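Local coordinates for YcaO (PDB 6CIB), which binds adenine nucleotides and magnesium and probably uses ATP to activate a peptide backbone amide for thioamidation, at residues 171-176 and 355-359; 206-210 and 292-296; 83-88 and 336-340; 130-134 and 347-351; 38-42 and 68-72. Residues are numbered along the deposited sequence.

Overall arrangement
Contacts 2 and 4 are buried, contacts 1 and 3 partly so, and contact 5 lies at the surface beside a bound oxamic acid. Contacts 3 and 5 use opposite ends of helix 68-85: arginines of its first turn meet a strand and the oxamic acid, whereas its last turn packs alanines against a loop. Contacts 3 and 4 touch through the backbone of Ala-85 and His-134, contacts 4 and 1 through the Arg-350 to Glu-356 salt bridge, and contacts 1 and 2 through Glu-175 and Trp-292. Contact 1 combines a serine hydrogen bond with aromatic and aliphatic packing; arginines reaching backbone carbonyls recur in the other four, joined in contact 4 by a buried salt bridge and waters.

Contact 1 (171-176 and 355-359); sequences WSIVEY and SEYVI
Residues 171-176 are regular α-helix, late in helix 154-177; 355-359 form a loop after strand 346-351, extended at Ser-355 and with helical phi/psi from Tyr-357 to Ile-359. The closest CA pair is Ser-172 and Tyr-357, 5.0 Å apart. Trp-171 (chi1 t) offers its five-membered ring to Val-358 CG1, a CH-pi contact 3.5 Å from the ring centroid, and its NE1 donates to Glu-175 OE2 at 3.0 Å. Ser-172 (m) points at the loop: its OG accepts from Val-358 N at 3.2 Å, nearly straight, while also bonding to Arg-168 O one turn back. Ile-173 CD1 reaches Ser-355 CB at 4.0 Å. Glu-175 rests its CG on Val-358 CG1 (3.8 Å), its OE2 also bonding to Trp-292. Tyr-176 (t) sets its ring edge on the face of Tyr-357 (t), centroids 5.1 Å apart and planes at 86°. This T-shaped tyrosine pair and the serine bond join helix 154-177 to the loop after strand 346-351 of the five-stranded antiparallel sheet.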
# COMPACT_ATOMS: atom_id res chain seq x y z
N TRP A 171 3.59 9.01 5.26
CA TRP A 171 4.32 8.33 6.32
C TRP A 171 5.81 8.71 6.30
O TRP A 171 6.39 8.99 7.36
CB TRP A 171 4.09 6.81 6.24
CG TRP A 171 4.74 5.99 7.32
CD1 TRP A 171 5.18 6.42 8.54
CD2 TRP A 171 4.97 4.58 7.28
NE1 TRP A 171 5.71 5.37 9.25
CE2 TRP A 171 5.60 4.23 8.51
CE3 TRP A 171 4.74 3.57 6.33
CZ2 TRP A 171 5.99 2.91 8.81
CZ3 TRP A 171 5.13 2.26 6.62
CH2 TRP A 171 5.74 1.94 7.86
N SER A 172 6.41 8.76 5.11
CA SER A 172 7.81 9.17 4.93
C SER A 172 8.08 10.61 5.39
O SER A 172 9.11 10.87 5.99
CB SER A 172 8.24 8.99 3.49
OG SER A 172 8.26 7.62 3.14
N ILE A 173 7.15 11.51 5.10
CA ILE A 173 7.19 12.90 5.55
C ILE A 173 7.16 13.01 7.08
O ILE A 173 7.98 13.73 7.67
CB ILE A 173 6.12 13.76 4.81
CG1 ILE A 173 6.79 14.56 3.70
CG2 ILE A 173 5.37 14.73 5.72
CD1 ILE A 173 7.30 13.72 2.55
N VAL A 174 6.24 12.28 7.71
CA VAL A 174 6.12 12.22 9.17
C VAL A 174 7.40 11.71 9.84
O VAL A 174 7.87 12.31 10.80
CB VAL A 174 4.85 11.41 9.59
CG1 VAL A 174 4.82 11.12 11.09
CG2 VAL A 174 3.59 12.16 9.19
N GLU A 175 7.99 10.64 9.31
CA GLU A 175 9.23 10.07 9.86
C GLU A 175 10.48 10.93 9.59
O GLU A 175 11.34 11.06 10.46
CB GLU A 175 9.47 8.63 9.37
CG GLU A 175 8.37 7.62 9.70
CD GLU A 175 8.18 7.31 11.18
OE1 GLU A 175 8.99 7.72 12.02
OE2 GLU A 175 7.18 6.63 11.50
N TYR A 176 10.59 11.49 8.38
CA TYR A 176 11.74 12.33 8.00
C TYR A 176 11.87 13.57 8.89
O TYR A 176 12.95 13.86 9.39
CB TYR A 176 11.65 12.73 6.53
CG TYR A 176 12.91 13.35 5.96
CD1 TYR A 176 13.95 12.56 5.47
CD2 TYR A 176 13.05 14.74 5.88
CE1 TYR A 176 15.11 13.13 4.94
CE2 TYR A 176 14.20 15.33 5.35
CZ TYR A 176 15.22 14.52 4.88
OH TYR A 176 16.35 15.09 4.35
N SER A 355 8.06 10.52 -1.78
CA SER A 355 9.03 9.99 -0.83
C SER A 355 8.76 8.53 -0.49
O SER A 355 7.61 8.13 -0.28
CB SER A 355 9.03 10.80 0.46
OG SER A 355 10.12 10.39 1.28
N GLU A 356 9.84 7.75 -0.46
CA GLU A 356 9.79 6.36 -0.03
C GLU A 356 10.82 6.13 1.09
O GLU A 356 11.35 5.02 1.26
CB GLU A 356 9.97 5.41 -1.22
CG GLU A 356 8.83 5.48 -2.24
CD GLU A 356 9.04 4.63 -3.47
OE1 GLU A 356 10.20 4.46 -3.92
OE2 GLU A 356 8.03 4.14 -4.02
N TYR A 357 11.05 7.19 1.87
CA TYR A 357 11.97 7.20 3.02
C TYR A 357 11.77 6.05 4.01
O TYR A 357 12.75 5.49 4.52
CB TYR A 357 11.89 8.56 3.74
CG TYR A 357 12.85 8.73 4.89
CD1 TYR A 357 14.22 8.98 4.67
CD2 TYR A 357 12.40 8.66 6.22
CE1 TYR A 357 15.11 9.15 5.73
CE2 TYR A 357 13.28 8.82 7.29
CZ TYR A 357 14.63 9.07 7.03
OH TYR A 357 15.51 9.22 8.07
N VAL A 358 10.50 5.71 4.27
CA VAL A 358 10.14 4.58 5.17
C VAL A 358 10.58 3.20 4.64
O VAL A 358 10.71 2.25 5.42
CB VAL A 358 8.63 4.56 5.54
CG1 VAL A 358 8.26 5.74 6.41
CG2 VAL A 358 7.73 4.51 4.30
N ILE A 359 10.79 3.10 3.33
CA ILE A 359 11.30 1.88 2.70
C ILE A 359 12.84 1.89 2.64
O ILE A 359 13.48 0.91 3.00
CB ILE A 359 10.66 1.64 1.31
CG1 ILE A 359 9.15 1.42 1.46
CG2 ILE A 359 11.30 0.44 0.60
CD1 ILE A 359 8.35 1.79 0.24

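Contact 2 (206-210 and 292-296); sequences LRLLP and WFEPE
Residues from Leu-206 on run extended as part of a β-strand, past the end of a short helix: Trp-292 and Phe-293 are still helical, Glu-294 leaves helical phi/psi, and Pro-295 continues extended. The backbones stay well apart, the nearest CA atoms being those of Arg-207 and Pro-295 at 7.7 Å, so side chains bridge the gap. Arg-207 points toward the helix end with chi1 and chi2 both m and chi3 t. Arg-207 NE and NH2 fork onto one carbonyl, Trp-292 O, at 3.0 and 3.1 Å; Arg-207 NH1 turns back to Leu-206 O at 2.8 Å. The arrangement ties strand 203-209, which pairs antiparallel with strand 217-224, to the C-terminal end of helix 290-293. Glu-205 adds a salt bridge to NH2 of the same arginine. Pro-295 CD lies over one face of the guanidinium, 3.7 Å from Arg-207 NH2. Further along the strand, Leu-209 CD1 meets the ring edge of Trp-292 at CH2, 3.8 Å away, and Trp-292 NE1 bonds to Glu-175 of helix 154-177.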
# COMPACT_ATOMS: atom_id res chain seq x y z
N LEU A 206 -5.50 6.60 16.63
CA LEU A 206 -5.66 7.05 15.25
C LEU A 206 -5.06 8.43 15.02
O LEU A 206 -5.15 9.30 15.89
CB LEU A 206 -7.14 7.02 14.81
CG LEU A 206 -7.84 5.66 14.72
CD1 LEU A 206 -9.33 5.85 14.50
CD2 LEU A 206 -7.24 4.78 13.63
N ARG A 207 -4.44 8.61 13.86
CA ARG A 207 -3.82 9.87 13.46
C ARG A 207 -4.20 10.24 12.03
O ARG A 207 -4.26 9.37 11.16
CB ARG A 207 -2.29 9.78 13.53
CG ARG A 207 -1.69 9.39 14.88
CD ARG A 207 -1.98 10.41 15.97
NE ARG A 207 -1.46 9.92 17.26
CZ ARG A 207 -2.20 9.48 18.27
NH1 ARG A 207 -3.53 9.48 18.18
NH2 ARG A 207 -1.61 9.06 19.38
N LEU A 208 -4.46 11.53 11.79
CA LEU A 208 -4.55 12.05 10.43
C LEU A 208 -3.18 12.59 10.01
O LEU A 208 -2.71 13.60 10.54
CB LEU A 208 -5.65 13.12 10.30
CG LEU A 208 -5.97 13.56 8.86
CD1 LEU A 208 -6.74 12.50 8.08
CD2 LEU A 208 -6.74 14.88 8.86
N LEU A 209 -2.54 11.89 9.07
CA LEU A 209 -1.23 12.29 8.56
C LEU A 209 -1.37 13.48 7.63
O LEU A 209 -2.41 13.63 6.98
CB LEU A 209 -0.55 11.13 7.83
CG LEU A 209 0.25 10.12 8.66
CD1 LEU A 209 -0.65 9.19 9.44
CD2 LEU A 209 1.16 9.29 7.78
N PRO A 210 -0.33 14.35 7.57
CA PRO A 210 -0.35 15.40 6.54
C PRO A 210 -0.23 14.77 5.15
O PRO A 210 0.74 14.08 4.85
CB PRO A 210 0.89 16.24 6.88
CG PRO A 210 1.79 15.30 7.62
CD PRO A 210 0.85 14.48 8.45
N TRP A 292 4.58 9.74 17.28
CA TRP A 292 3.34 8.97 17.15
C TRP A 292 2.47 8.97 18.40
O TRP A 292 1.24 8.96 18.29
CB TRP A 292 3.63 7.53 16.73
CG TRP A 292 4.07 7.43 15.30
CD1 TRP A 292 5.31 7.07 14.85
CD2 TRP A 292 3.29 7.75 14.14
NE1 TRP A 292 5.34 7.12 13.47
CE2 TRP A 292 4.12 7.54 13.01
CE3 TRP A 292 1.97 8.18 13.94
CZ2 TRP A 292 3.66 7.74 11.69
CZ3 TRP A 292 1.52 8.40 12.63
CH2 TRP A 292 2.37 8.17 11.52
N PHE A 293 3.11 8.99 19.57
CA PHE A 293 2.40 8.85 20.85
C PHE A 293 2.08 10.17 21.56
O PHE A 293 1.36 10.18 22.56
CB PHE A 293 3.14 7.88 21.79
CG PHE A 293 3.16 6.46 21.28
CD1 PHE A 293 2.02 5.67 21.36
CD2 PHE A 293 4.32 5.93 20.72
CE1 PHE A 293 2.03 4.36 20.88
CE2 PHE A 293 4.34 4.62 20.24
CZ PHE A 293 3.19 3.84 20.31
N GLU A 294 2.58 11.28 21.01
CA GLU A 294 2.26 12.61 21.52
C GLU A 294 1.68 13.50 20.40
O GLU A 294 2.39 14.36 19.87
CB GLU A 294 3.49 13.25 22.19
CG GLU A 294 3.96 12.52 23.44
CD GLU A 294 5.39 12.85 23.84
OE1 GLU A 294 5.96 13.85 23.34
OE2 GLU A 294 5.96 12.10 24.67
N PRO A 295 0.39 13.28 20.04
CA PRO A 295 -0.21 14.01 18.92
C PRO A 295 -0.28 15.53 19.12
O PRO A 295 -0.49 15.98 20.25
CB PRO A 295 -1.62 13.40 18.82
CG PRO A 295 -1.90 12.87 20.19
CD PRO A 295 -0.58 12.34 20.66
N GLU A 296 -0.11 16.28 18.04
CA GLU A 296 -0.27 17.74 18.05
C GLU A 296 -1.66 18.09 17.51
O GLU A 296 -1.87 18.15 16.29
CB GLU A 296 0.82 18.41 17.20
CG GLU A 296 1.08 19.89 17.48
CD GLU A 296 2.40 20.15 18.21
OE1 GLU A 296 3.29 19.26 18.23
OE2 GLU A 296 2.56 21.27 18.74

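Contact 3 (83-88 and 336-340)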
# COMPACT_ATOMS: atom_id res chain seq x y z
N ALA A 83 3.72 -12.72 -7.67
CA ALA A 83 4.14 -13.55 -8.80
C ALA A 83 4.34 -12.72 -10.07
O ALA A 83 5.30 -12.92 -10.81
CB ALA A 83 3.16 -14.68 -9.04
N ALA A 84 3.42 -11.78 -10.31
CA ALA A 84 3.51 -10.85 -11.44
C ALA A 84 4.75 -9.94 -11.38
O ALA A 84 5.31 -9.61 -12.42
CB ALA A 84 2.25 -10.01 -11.53
N ALA A 85 5.15 -9.57 -10.17
CA ALA A 85 6.28 -8.66 -9.94
C ALA A 85 7.65 -9.32 -10.10
O ALA A 85 8.66 -8.61 -10.19
CB ALA A 85 6.18 -8.04 -8.55
N GLU A 86 7.69 -10.65 -10.12
CA GLU A 86 8.93 -11.38 -10.34
C GLU A 86 9.51 -11.02 -11.72
O GLU A 86 8.75 -10.90 -12.70
CB GLU A 86 8.73 -12.90 -10.17
CG GLU A 86 8.60 -13.30 -8.70
CD GLU A 86 8.30 -14.77 -8.46
OE1 GLU A 86 8.21 -15.59 -9.40
OE2 GLU A 86 8.14 -15.12 -7.27
N PRO A 87 10.85 -10.81 -11.80
CA PRO A 87 11.51 -10.40 -13.04
C PRO A 87 11.09 -11.21 -14.25
O PRO A 87 11.03 -12.44 -14.18
CB PRO A 87 12.99 -10.61 -12.73
CG PRO A 87 13.08 -10.37 -11.28
CD PRO A 87 11.81 -10.90 -10.68
N ARG A 88 10.79 -10.52 -15.34
CA ARG A 88 10.30 -11.16 -16.54
C ARG A 88 11.06 -10.60 -17.73
O ARG A 88 10.92 -9.42 -18.08
CB ARG A 88 8.79 -10.94 -16.68
CG ARG A 88 8.00 -12.22 -16.83
CD ARG A 88 6.54 -11.92 -17.11
NE ARG A 88 5.92 -11.19 -16.01
CZ ARG A 88 4.91 -10.33 -16.13
NH1 ARG A 88 4.37 -10.07 -17.32
NH2 ARG A 88 4.43 -9.73 -15.06
N ASP A 336 2.56 -1.90 -16.81
CA ASP A 336 1.70 -3.08 -16.89
C ASP A 336 2.48 -4.34 -16.50
O ASP A 336 3.54 -4.62 -17.08
CB ASP A 336 1.17 -3.20 -18.33
CG ASP A 336 -0.00 -4.17 -18.45
OD1 ASP A 336 -0.30 -4.94 -17.51
OD2 ASP A 336 -0.63 -4.18 -19.53
N LEU A 337 1.96 -5.09 -15.53
CA LEU A 337 2.59 -6.35 -15.09
C LEU A 337 1.69 -7.58 -15.21
O LEU A 337 2.01 -8.65 -14.67
CB LEU A 337 3.14 -6.20 -13.65
CG LEU A 337 4.41 -5.35 -13.48
CD1 LEU A 337 4.75 -5.17 -12.00
CD2 LEU A 337 5.59 -5.95 -14.22
N THR A 338 0.57 -7.42 -15.90
CA THR A 338 -0.36 -8.51 -16.21
C THR A 338 0.40 -9.69 -16.81
O THR A 338 1.12 -9.54 -17.79
CB THR A 338 -1.46 -8.02 -17.18
OG1 THR A 338 -2.09 -6.85 -16.63
CG2 THR A 338 -2.52 -9.11 -17.44
N LEU A 339 0.28 -10.86 -16.18
CA LEU A 339 0.84 -12.09 -16.73
C LEU A 339 -0.04 -12.56 -17.88
O LEU A 339 -1.26 -12.46 -17.80
CB LEU A 339 0.97 -13.17 -15.65
CG LEU A 339 2.13 -13.04 -14.65
CD1 LEU A 339 1.78 -13.73 -13.34
CD2 LEU A 339 3.42 -13.61 -15.23
N GLU A 340 0.59 -13.05 -18.94
CA GLU A 340 -0.12 -13.57 -20.12
C GLU A 340 -1.05 -14.74 -19.77
O GLU A 340 -2.23 -14.72 -20.13
CB GLU A 340 0.86 -13.97 -21.23
CG GLU A 340 1.72 -12.82 -21.76
CD GLU A 340 2.84 -13.26 -22.69
OE1 GLU A 340 3.32 -14.41 -22.59
OE2 GLU A 340 3.26 -12.43 -23.53
O HOH W 1 3.16 -7.70 -18.24
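Arg-88, in the loop after helix 68-85, does most of the polar work here, folding back to the helix's last turn. Arg-88 NH2 donates both to Ala-84 O at 2.8 Å, a helix carbonyl, and across the contact to Leu-337 O at 2.7 Å. Arg-88 NH1 makes a weak bond to Thr-338 O at 3.3 Å and a better one to water 1 at 2.8 Å. That water in turn donates to Thr-338 O at 2.8 Å and, weakly, to Asp-336 O at 3.3 Å, so Leu-337 O and Thr-338 O are both satisfied. On the loop itself, Asp-336 OD1 takes Thr-338 N at 3.1 Å and Thr-338 OG1 at 2.8 Å, the first closing an Asx turn. Leu-339 covers one guanidinium face with CD2, 3.6 Å from Arg-88 NE; apolar contact comes from Leu-339 CD1 and Ala-84 CB (4.2 Å). The whole fastens the C-terminal end of helix 68-85, which carries the magnesium ligand Glu-81, to the Asx turn starting the connection between antiparallel strands 332-336 and 346-351.

Contact 4 (130-134 and 347-351); sequences NEVFH and VRVRV
Strand 346-351 presents alternate side chains to the loop 130-134, whose first two residues close a 3-10 segment. Closest CA pairs are Val-132 with Arg-348, 6.2 Å, and Glu-131 with Arg-350, 7.8 Å. Val-347 faces the other way, onto helix 154-177. Arg-348 (chi1 t, chi2 p) points at the loop: its NH1 makes a weak bond to Val-132 O at 2.9 Å and donates to water 2 at 2.8 Å, which lies 2.6 Å from Asn-130 O and 2.8 Å from Phe-133 O. NE of Arg-348 bonds to Asn-146 O. Such alternation is that of a β-strand, here one with neighbours on both sides in the five-stranded antiparallel sheet, with valines against the helix and arginines on the loop side, near the magnesium ligand Leu-148. Water 3 links Arg-348 NH2 (3.1 Å) to Glu-131 OE1 (3.0 Å). Val-349 again turns to the helix. Arg-350, with chi1 to chi3 all m, completes a buried salt bridge, its NH2 2.8 Å from Glu-131 OE1; Glu-356 pairs with its NH1, and Arg-363 with Glu-131 OE2.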
# COMPACT_ATOMS: atom_id res chain seq x y z
N ASN A 130 14.73 -2.39 -11.80
CA ASN A 130 14.80 -2.35 -10.32
C ASN A 130 13.68 -1.51 -9.70
O ASN A 130 13.40 -1.62 -8.50
CB ASN A 130 16.17 -1.82 -9.86
CG ASN A 130 16.47 -2.11 -8.38
OD1 ASN A 130 16.55 -3.26 -7.96
ND2 ASN A 130 16.64 -1.05 -7.59
N GLU A 131 13.06 -0.67 -10.52
CA GLU A 131 11.92 0.14 -10.10
C GLU A 131 10.59 -0.48 -10.51
O GLU A 131 9.53 0.12 -10.32
CB GLU A 131 12.04 1.57 -10.67
CG GLU A 131 13.16 2.41 -10.06
CD GLU A 131 13.06 2.54 -8.55
OE1 GLU A 131 11.94 2.76 -8.03
OE2 GLU A 131 14.10 2.42 -7.89
N VAL A 132 10.63 -1.69 -11.07
CA VAL A 132 9.43 -2.38 -11.50
C VAL A 132 9.30 -3.72 -10.78
O VAL A 132 8.27 -4.01 -10.15
CB VAL A 132 9.41 -2.57 -13.04
CG1 VAL A 132 8.20 -3.38 -13.48
CG2 VAL A 132 9.39 -1.23 -13.76
N PHE A 133 10.36 -4.52 -10.87
CA PHE A 133 10.33 -5.90 -10.41
C PHE A 133 10.73 -6.06 -8.95
O PHE A 133 11.29 -5.14 -8.34
CB PHE A 133 11.23 -6.78 -11.30
CG PHE A 133 10.81 -6.84 -12.75
CD1 PHE A 133 9.55 -7.31 -13.12
CD2 PHE A 133 11.69 -6.43 -13.75
CE1 PHE A 133 9.16 -7.36 -14.45
CE2 PHE A 133 11.32 -6.49 -15.09
CZ PHE A 133 10.06 -6.96 -15.44
N HIS A 134 10.40 -7.23 -8.40
CA HIS A 134 10.83 -7.65 -7.07
C HIS A 134 10.82 -9.18 -7.01
O HIS A 134 9.79 -9.78 -7.31
CB HIS A 134 9.93 -7.08 -5.97
CG HIS A 134 10.39 -7.41 -4.59
ND1 HIS A 134 11.54 -6.87 -4.05
CD2 HIS A 134 9.87 -8.24 -3.65
CE1 HIS A 134 11.70 -7.35 -2.82
NE2 HIS A 134 10.71 -8.18 -2.57
N VAL A 347 -0.43 -3.93 -11.90
CA VAL A 347 0.40 -2.77 -12.28
C VAL A 347 1.44 -2.44 -11.21
O VAL A 347 1.29 -2.79 -10.03
CB VAL A 347 -0.42 -1.49 -12.60
CG1 VAL A 347 -1.44 -1.72 -13.71
CG2 VAL A 347 -1.07 -0.89 -11.36
N ARG A 348 2.48 -1.76 -11.67
CA ARG A 348 3.37 -1.03 -10.79
C ARG A 348 3.20 0.46 -11.07
O ARG A 348 3.41 0.92 -12.21
CB ARG A 348 4.82 -1.48 -10.99
CG ARG A 348 5.78 -0.96 -9.94
CD ARG A 348 5.71 -1.81 -8.67
NE ARG A 348 6.41 -1.16 -7.57
CZ ARG A 348 7.70 -1.30 -7.29
NH1 ARG A 348 8.48 -2.08 -8.04
NH2 ARG A 348 8.22 -0.64 -6.27
N VAL A 349 2.80 1.20 -10.04
CA VAL A 349 2.69 2.66 -10.09
C VAL A 349 3.93 3.23 -9.42
O VAL A 349 4.26 2.84 -8.30
CB VAL A 349 1.41 3.17 -9.38
CG1 VAL A 349 1.38 4.69 -9.31
CG2 VAL A 349 0.18 2.64 -10.09
N ARG A 350 4.62 4.11 -10.14
CA ARG A 350 5.73 4.87 -9.58
C ARG A 350 5.42 6.36 -9.69
O ARG A 350 4.95 6.82 -10.74
CB ARG A 350 7.07 4.56 -10.29
CG ARG A 350 7.40 3.09 -10.53
CD ARG A 350 7.54 2.27 -9.25
NE ARG A 350 8.66 2.70 -8.42
CZ ARG A 350 8.57 3.06 -7.14
NH1 ARG A 350 7.40 3.03 -6.51
NH2 ARG A 350 9.67 3.43 -6.49
N VAL A 351 5.67 7.10 -8.62
CA VAL A 351 5.58 8.56 -8.65
C VAL A 351 7.00 9.06 -8.38
O VAL A 351 7.53 8.86 -7.27
CB VAL A 351 4.52 9.10 -7.65
CG1 VAL A 351 4.39 10.61 -7.72
CG2 VAL A 351 3.15 8.46 -7.91
O HOH W 2 11.20 -2.50 -7.53
O HOH W 3 11.10 0.40 -6.44

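Contact 5 (38-42 and 68-72); sequences FSDRV and RIQAR. With OXM (oxamic acid), chain I; ADP (adenosine-5'-diphosphate), chain G.
Arg-68, the first residue of helix 68-85, holds both the strand and a bound oxamic acid. Arg-68 NE donates to OXM O2 at 2.7 Å and Arg-68 NH2 to OXM O3 at 2.8 Å, a two-pronged grip on the carboxylate, and Arg-41 NH1 adds a bond to the same O3 at 2.9 Å. The shared anion lies between two positive groups whose Arg-41 NH1 and Arg-68 NH2 are 4.5 Å apart. Arg-68 (chi1 t, chi2 and chi3 p) also forks onto one strand carbonyl, with NH2 to Asp-40 O at 2.9 Å and NH1 to Asp-40 O at 3.0 Å, and its NH1 forms a salt bridge with Glu-48. One turn on, Arg-72, extended beyond chi1 m, donates from NH2 to Ser-39 OG at 3.2 Å; that hydroxyl is also bonded to Glu-48.

Packing is slight: Ser-39 CB sits over the Arg-68 guanidinium, 3.7 Å from NH1. The strand 38-42 and helix 68-72 axes pass 10.7 Å apart at 127°, with Ser-39 and Arg-68 the nearest CA pair at 8.8 Å. Gln-70 does not touch the strand; Gln-70 NE2 donates to ADP N7 at 2.8 Å and Gln-70 OE1 takes ADP N6 at 3.2 Å. Thus the helix start joins an outer strand of the three-stranded antiparallel sheet and also reads the adenine edge in the nucleotide pocket.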
# COMPACT_ATOMS: atom_id res chain seq x y z
N PHE A 38 -3.76 -20.31 6.03
CA PHE A 38 -4.15 -20.19 7.44
C PHE A 38 -5.23 -19.11 7.60
O PHE A 38 -5.15 -18.06 6.96
CB PHE A 38 -2.95 -19.78 8.30
CG PHE A 38 -1.80 -20.75 8.25
CD1 PHE A 38 -1.77 -21.87 9.09
CD2 PHE A 38 -0.72 -20.52 7.39
CE1 PHE A 38 -0.70 -22.76 9.05
CE2 PHE A 38 0.36 -21.40 7.35
CZ PHE A 38 0.37 -22.52 8.19
N SER A 39 -6.19 -19.37 8.47
CA SER A 39 -7.21 -18.39 8.82
C SER A 39 -7.09 -17.93 10.26
O SER A 39 -7.12 -18.73 11.20
CB SER A 39 -8.61 -18.94 8.57
OG SER A 39 -8.81 -19.17 7.19
N ASP A 40 -6.96 -16.62 10.44
CA ASP A 40 -6.92 -16.00 11.76
C ASP A 40 -8.12 -15.08 11.92
O ASP A 40 -8.78 -14.74 10.95
CB ASP A 40 -5.61 -15.22 11.95
CG ASP A 40 -4.39 -16.14 12.19
OD1 ASP A 40 -4.56 -17.38 12.24
OD2 ASP A 40 -3.25 -15.61 12.31
N ARG A 41 -8.41 -14.69 13.15
CA ARG A 41 -9.34 -13.61 13.42
C ARG A 41 -8.77 -12.79 14.57
O ARG A 41 -8.55 -13.31 15.67
CB ARG A 41 -10.75 -14.13 13.74
CG ARG A 41 -11.89 -13.14 13.46
CD ARG A 41 -13.29 -13.76 13.64
NE ARG A 41 -13.32 -14.51 14.88
CZ ARG A 41 -13.44 -15.83 15.01
NH1 ARG A 41 -13.66 -16.62 13.96
NH2 ARG A 41 -13.37 -16.33 16.22
N VAL A 42 -8.51 -11.51 14.30
CA VAL A 42 -7.95 -10.64 15.32
C VAL A 42 -9.07 -9.71 15.77
O VAL A 42 -9.51 -8.84 15.00
CB VAL A 42 -6.69 -9.88 14.81
CG1 VAL A 42 -6.18 -8.91 15.87
CG2 VAL A 42 -5.60 -10.87 14.42
N ARG A 68 -14.75 -12.51 5.81
CA ARG A 68 -13.87 -13.65 5.52
C ARG A 68 -13.66 -13.77 4.02
O ARG A 68 -12.55 -14.10 3.56
CB ARG A 68 -14.45 -14.95 6.11
CG ARG A 68 -13.60 -16.22 5.91
CD ARG A 68 -12.22 -16.15 6.59
NE ARG A 68 -12.32 -15.93 8.03
CZ ARG A 68 -11.30 -15.63 8.83
NH1 ARG A 68 -10.06 -15.52 8.34
NH2 ARG A 68 -11.51 -15.45 10.13
N ILE A 69 -14.71 -13.49 3.25
CA ILE A 69 -14.63 -13.47 1.79
C ILE A 69 -13.57 -12.45 1.33
O ILE A 69 -12.65 -12.81 0.58
CB ILE A 69 -16.01 -13.25 1.09
CG1 ILE A 69 -16.87 -14.53 1.17
CG2 ILE A 69 -15.81 -12.89 -0.38
CD1 ILE A 69 -18.35 -14.33 0.78
N GLN A 70 -13.67 -11.21 1.80
CA GLN A 70 -12.71 -10.16 1.38
C GLN A 70 -11.27 -10.48 1.80
O GLN A 70 -10.34 -10.24 1.05
CB GLN A 70 -13.13 -8.75 1.84
CG GLN A 70 -12.13 -7.61 1.54
CD GLN A 70 -11.75 -7.47 0.06
OE1 GLN A 70 -12.46 -7.94 -0.84
NE2 GLN A 70 -10.62 -6.80 -0.20
N ALA A 71 -11.11 -11.03 3.01
CA ALA A 71 -9.80 -11.45 3.48
C ALA A 71 -9.18 -12.52 2.58
O ALA A 71 -7.97 -12.49 2.32
CB ALA A 71 -9.88 -11.95 4.92
N ARG A 72 -10.02 -13.43 2.08
CA ARG A 72 -9.58 -14.52 1.21
C ARG A 72 -9.26 -14.03 -0.21
O ARG A 72 -8.33 -14.53 -0.84
CB ARG A 72 -10.57 -15.69 1.23
CG ARG A 72 -10.45 -16.48 2.53
CD ARG A 72 -11.39 -17.66 2.67
NE ARG A 72 -11.11 -18.34 3.93
CZ ARG A 72 -11.95 -19.14 4.58
NH1 ARG A 72 -13.17 -19.39 4.13
NH2 ARG A 72 -11.55 -19.69 5.72
C1 OXM I . -16.12 -17.08 10.88
N1 OXM I . -16.13 -17.41 12.17
O1 OXM I . -17.08 -17.29 10.14
C2 OXM I . -14.91 -16.43 10.34
O2 OXM I . -14.74 -16.41 9.10
O3 OXM I . -14.09 -15.93 11.14
PB ADP G . -3.24 -3.56 0.28
O1B ADP G . -3.25 -3.27 -1.20
O2B ADP G . -3.14 -2.34 1.17
O3B ADP G . -2.32 -4.69 0.70
PA ADP G . -5.44 -5.45 0.48
O1A ADP G . -6.91 -5.13 0.53
O2A ADP G . -4.89 -6.34 1.57
O3A ADP G . -4.76 -4.01 0.57
O5' ADP G . -5.11 -6.06 -0.97
C5' ADP G . -4.01 -6.92 -1.31
C4' ADP G . -3.96 -7.09 -2.84
O4' ADP G . -5.19 -7.66 -3.31
C3' ADP G . -3.81 -5.77 -3.60
O3' ADP G . -3.12 -6.00 -4.84
C2' ADP G . -5.25 -5.38 -3.90
O2' ADP G . -5.35 -4.48 -5.00
C1' ADP G . -5.90 -6.73 -4.16
N9 ADP G . -7.33 -6.77 -3.81
C8 ADP G . -7.85 -6.61 -2.58
N7 ADP G . -9.20 -6.70 -2.60
C5 ADP G . -9.56 -6.95 -3.86
C6 ADP G . -10.85 -7.17 -4.56
N6 ADP G . -12.02 -7.14 -3.87
N1 ADP G . -10.81 -7.40 -5.89
C2 ADP G . -9.65 -7.43 -6.59
N3 ADP G . -8.44 -7.24 -6.01
C4 ADP G . -8.34 -7.01 -4.67